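PDB 2PFZ: putative exported protein from Bordetella pertussis Tohama I, which binds pyroglutamic acid as an extracytoplasmic solute receptor, probably delivering it to a tripartite ATP-independent periplasmic (TRAP) transporter. Local coordinates for residues 64-69 and 74-79. Numbering follows the deposited sequence.
Sequences ILLTNF and PVYELD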
ATOM      1  N   ILE A  64       0.205  -5.082  -6.678  1.00 14.89           N
ATOM      2  CA  ILE A  64       1.363  -4.253  -6.364  1.00 14.34           C
ATOM      3  C   ILE A  64       1.011  -3.235  -5.266  1.00 13.98           C
ATOM      4  O   ILE A  64      -0.165  -3.024  -4.974  1.00 13.88           O
ATOM      5  CB  ILE A  64       1.901  -3.455  -7.593  1.00 14.55           C
ATOM      6  CG1 ILE A  64       0.820  -2.529  -8.176  1.00 13.48           C
ATOM      7  CG2 ILE A  64       2.536  -4.383  -8.677  1.00 13.63           C
ATOM      8  CD1 ILE A  64       1.392  -1.294  -8.842  1.00 10.99           C
ATOM      9  N   LEU A  65       2.042  -2.642  -4.666  1.00 13.21           N
ATOM     10  CA  LEU A  65       1.915  -1.487  -3.785  1.00 13.04           C
ATOM     11  C   LEU A  65       2.292  -0.315  -4.661  1.00 13.02           C
ATOM     12  O   LEU A  65       3.430  -0.262  -5.159  1.00 12.38           O
ATOM     13  CB  LEU A  65       2.937  -1.572  -2.651  1.00 12.81           C
ATOM     14  CG  LEU A  65       3.009  -0.359  -1.721  1.00 13.86           C
ATOM     15  CD1 LEU A  65       1.790  -0.338  -0.848  1.00 15.19           C
ATOM     16  CD2 LEU A  65       4.328  -0.413  -0.915  1.00 14.41           C
ATOM     17  N   LEU A  66       1.366   0.617  -4.866  1.00 13.28           N
ATOM     18  CA  LEU A  66       1.609   1.686  -5.855  1.00 13.43           C
ATOM     19  C   LEU A  66       2.912   2.420  -5.585  1.00 14.21           C
ATOM     20  O   LEU A  66       3.693   2.673  -6.503  1.00 15.65           O
ATOM     21  CB  LEU A  66       0.452   2.690  -5.880  1.00 13.73           C
ATOM     22  CG  LEU A  66      -0.908   2.152  -6.329  1.00 12.83           C
ATOM     23  CD1 LEU A  66      -2.028   3.146  -6.081  1.00 14.19           C
ATOM     24  CD2 LEU A  66      -0.832   1.758  -7.792  1.00 16.03           C
ATOM     25  N   THR A  67       3.134   2.793  -4.327  1.00 14.65           N
ATOM     26  CA  THR A  67       4.309   3.585  -3.961  1.00 15.19           C
ATOM     27  C   THR A  67       5.667   2.897  -4.196  1.00 15.45           C
ATOM     28  O   THR A  67       6.685   3.567  -4.188  1.00 15.34           O
ATOM     29  CB  THR A  67       4.223   4.176  -2.511  1.00 15.46           C
ATOM     30  OG1 THR A  67       3.829   3.163  -1.572  1.00 15.94           O
ATOM     31  CG2 THR A  67       3.243   5.345  -2.465  1.00 16.28           C
ATOM     32  N   ASN A  68       5.686   1.574  -4.395  1.00 15.36           N
ATOM     33  CA  ASN A  68       6.934   0.913  -4.784  1.00 16.07           C
ATOM     34  C   ASN A  68       7.452   1.433  -6.114  1.00 16.24           C
ATOM     35  O   ASN A  68       8.648   1.261  -6.438  1.00 16.03           O
ATOM     36  CB  ASN A  68       6.775  -0.604  -4.882  1.00 16.56           C
ATOM     37  CG  ASN A  68       7.090  -1.320  -3.590  1.00 17.05           C
ATOM     38  OD1 ASN A  68       6.593  -2.441  -3.351  1.00 17.62           O
ATOM     39  ND2 ASN A  68       7.942  -0.711  -2.758  1.00 13.39           N
ATOM     40  N   PHE A  69       6.562   2.078  -6.879  1.00 15.86           N
ATOM     41  CA  PHE A  69       6.883   2.485  -8.240  1.00 16.91           C
ATOM     42  C   PHE A  69       7.028   3.995  -8.412  1.00 16.88           C
ATOM     43  O   PHE A  69       7.096   4.515  -9.524  1.00 17.20           O
ATOM     44  CB  PHE A  69       5.917   1.758  -9.219  1.00 16.87           C
ATOM     45  CG  PHE A  69       5.986   0.276  -9.049  1.00 17.61           C
ATOM     46  CD1 PHE A  69       7.037  -0.447  -9.620  1.00 17.57           C
ATOM     47  CD2 PHE A  69       5.116  -0.385  -8.190  1.00 17.76           C
ATOM     48  CE1 PHE A  69       7.182  -1.797  -9.389  1.00 18.18           C
ATOM     49  CE2 PHE A  69       5.239  -1.750  -7.966  1.00 17.41           C
ATOM     50  CZ  PHE A  69       6.269  -2.461  -8.555  1.00 17.34           C
ATOM     51  N   PRO A  74       5.687   9.883 -11.237  1.00 19.42           N
ATOM     52  CA  PRO A  74       5.063  10.570 -10.093  1.00 18.74           C
ATOM     53  C   PRO A  74       3.644  10.081  -9.723  1.00 18.33           C
ATOM     54  O   PRO A  74       3.251  10.189  -8.559  1.00 18.16           O
ATOM     55  CB  PRO A  74       5.038  12.056 -10.519  1.00 19.37           C
ATOM     56  CG  PRO A  74       5.948  12.184 -11.673  1.00 19.61           C
ATOM     57  CD  PRO A  74       6.182  10.832 -12.263  1.00 19.23           C
ATOM     58  N   VAL A  75       2.875   9.521 -10.668  1.00 17.29           N
ATOM     59  CA  VAL A  75       1.509   9.112 -10.336  1.00 16.93           C
ATOM     60  C   VAL A  75       1.511   8.061  -9.229  1.00 16.65           C
ATOM     61  O   VAL A  75       0.563   7.997  -8.464  1.00 17.47           O
ATOM     62  CB  VAL A  75       0.716   8.556 -11.570  1.00 16.83           C
ATOM     63  CG1 VAL A  75       1.249   7.197 -11.978  1.00 16.52           C
ATOM     64  CG2 VAL A  75      -0.816   8.472 -11.256  1.00 16.62           C
ATOM     65  N   TYR A  76       2.593   7.288  -9.131  1.00 16.20           N
ATOM     66  CA  TYR A  76       2.716   6.187  -8.171  1.00 17.22           C
ATOM     67  C   TYR A  76       3.019   6.650  -6.744  1.00 17.11           C
ATOM     68  O   TYR A  76       2.758   5.917  -5.790  1.00 17.75           O
ATOM     69  CB  TYR A  76       3.804   5.212  -8.625  1.00 17.53           C
ATOM     70  CG  TYR A  76       3.335   4.383  -9.774  1.00 17.74           C
ATOM     71  CD1 TYR A  76       2.268   3.472  -9.606  1.00 18.25           C
ATOM     72  CD2 TYR A  76       3.906   4.518 -11.037  1.00 17.70           C
ATOM     73  CE1 TYR A  76       1.796   2.720 -10.679  1.00 19.07           C
ATOM     74  CE2 TYR A  76       3.440   3.753 -12.131  1.00 18.40           C
ATOM     75  CZ  TYR A  76       2.386   2.866 -11.938  1.00 18.33           C
ATOM     76  OH  TYR A  76       1.896   2.094 -12.984  1.00 20.72           O
ATOM     77  N   GLU A  77       3.548   7.866  -6.626  1.00 16.86           N
ATOM     78  CA  GLU A  77       4.015   8.421  -5.341  1.00 17.46           C
ATOM     79  C   GLU A  77       2.898   9.013  -4.490  1.00 16.77           C
ATOM     80  O   GLU A  77       3.013   9.051  -3.251  1.00 17.80           O
ATOM     81  CB  GLU A  77       5.114   9.467  -5.572  1.00 17.32           C
ATOM     82  CG  GLU A  77       5.697  10.056  -4.272  1.00 18.02           C
ATOM     83  CD  GLU A  77       6.876  10.990  -4.480  1.00 18.86           C
ATOM     84  OE1 GLU A  77       7.319  11.178  -5.628  1.00 21.82           O
ATOM     85  OE2 GLU A  77       7.365  11.545  -3.469  1.00 22.01           O
ATOM     86  N   LEU A  78       1.819   9.446  -5.150  1.00 16.30           N
ATOM     87  CA  LEU A  78       0.782  10.293  -4.578  1.00 15.68           C
ATOM     88  C   LEU A  78       0.222   9.841  -3.236  1.00 16.45           C
ATOM     89  O   LEU A  78       0.194  10.635  -2.291  1.00 16.08           O
ATOM     90  CB  LEU A  78      -0.346  10.554  -5.618  1.00 16.14           C
ATOM     91  CG  LEU A  78      -1.445  11.547  -5.189  1.00 15.86           C
ATOM     92  CD1 LEU A  78      -0.875  12.923  -4.764  1.00 17.00           C
ATOM     93  CD2 LEU A  78      -2.472  11.721  -6.316  1.00 15.56           C
ATOM     94  N   ASP A  79      -0.200   8.588  -3.130  1.00 16.23           N
ATOM     95  CA  ASP A  79      -0.793   8.106  -1.869  1.00 16.40           C
ATOM     96  C   ASP A  79       0.228   7.789  -0.749  1.00 16.00           C
ATOM     97  O   ASP A  79      -0.162   7.326   0.327  1.00 15.10           O
ATOM     98  CB  ASP A  79      -1.795   6.956  -2.111  1.00 16.63           C
ATOM     99  CG  ASP A  79      -1.137   5.632  -2.464  1.00 16.95           C
ATOM    100  OD1 ASP A  79       0.057   5.400  -2.140  1.00 16.27           O
ATOM    101  OD2 ASP A  79      -1.860   4.775  -3.029  1.00 16.08           O
TER
HETATM  102  O   HOH W   1       1.022   2.927  -2.219  1.00 11.24           O
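Tyr76 packs against Leu66, Thr67 and Phe69 just where strand 61-65 of this DctP-family periplasmic receptor ends in a 3-10 turn. The chain then folds back, and residues 74-79 lie against that turn. No direct hydrogen bond joins the two segments. The Tyr76 ring sits between two aliphatic groups. On one face, Phe69 CB makes a CH-pi contact, 3.9 Å from the centroid of the Tyr76 ring and 20° off its normal. On the opposite face lies CG1 of the preceding residue, Val75. Leu66 meets the ring edge instead, with CD2 in the ring plane and 4.0 Å from Tyr76 CD1. With chi1 at -64°, Leu66 CG turns away from its own carbonyl carbon, which brings CD2 to the ring edge. The two side chains cross at about a right angle. Leu102 of helix 88-107 touches both of them.

The backbones also come close. Thr67 CA gives a CA-H...O contact to Tyr76 O at 3.3 Å. Thr67 CG2 lies against the Asp79 carboxylate, 3.2 Å from Asp79 OD1, and meets it at a slant. The other oxygen, Asp79 OD2, forms a salt bridge with Lys207 of the neighbouring strand 207-213. The Thr67 side chain is about 7 Å from the bound pyroglutamic acid, so this buried packing lies near the ligand pocket. One water links the segments: it accepts from Thr67 N at 3.0 Å and donates to Asp79 OD1 at 2.7 Å.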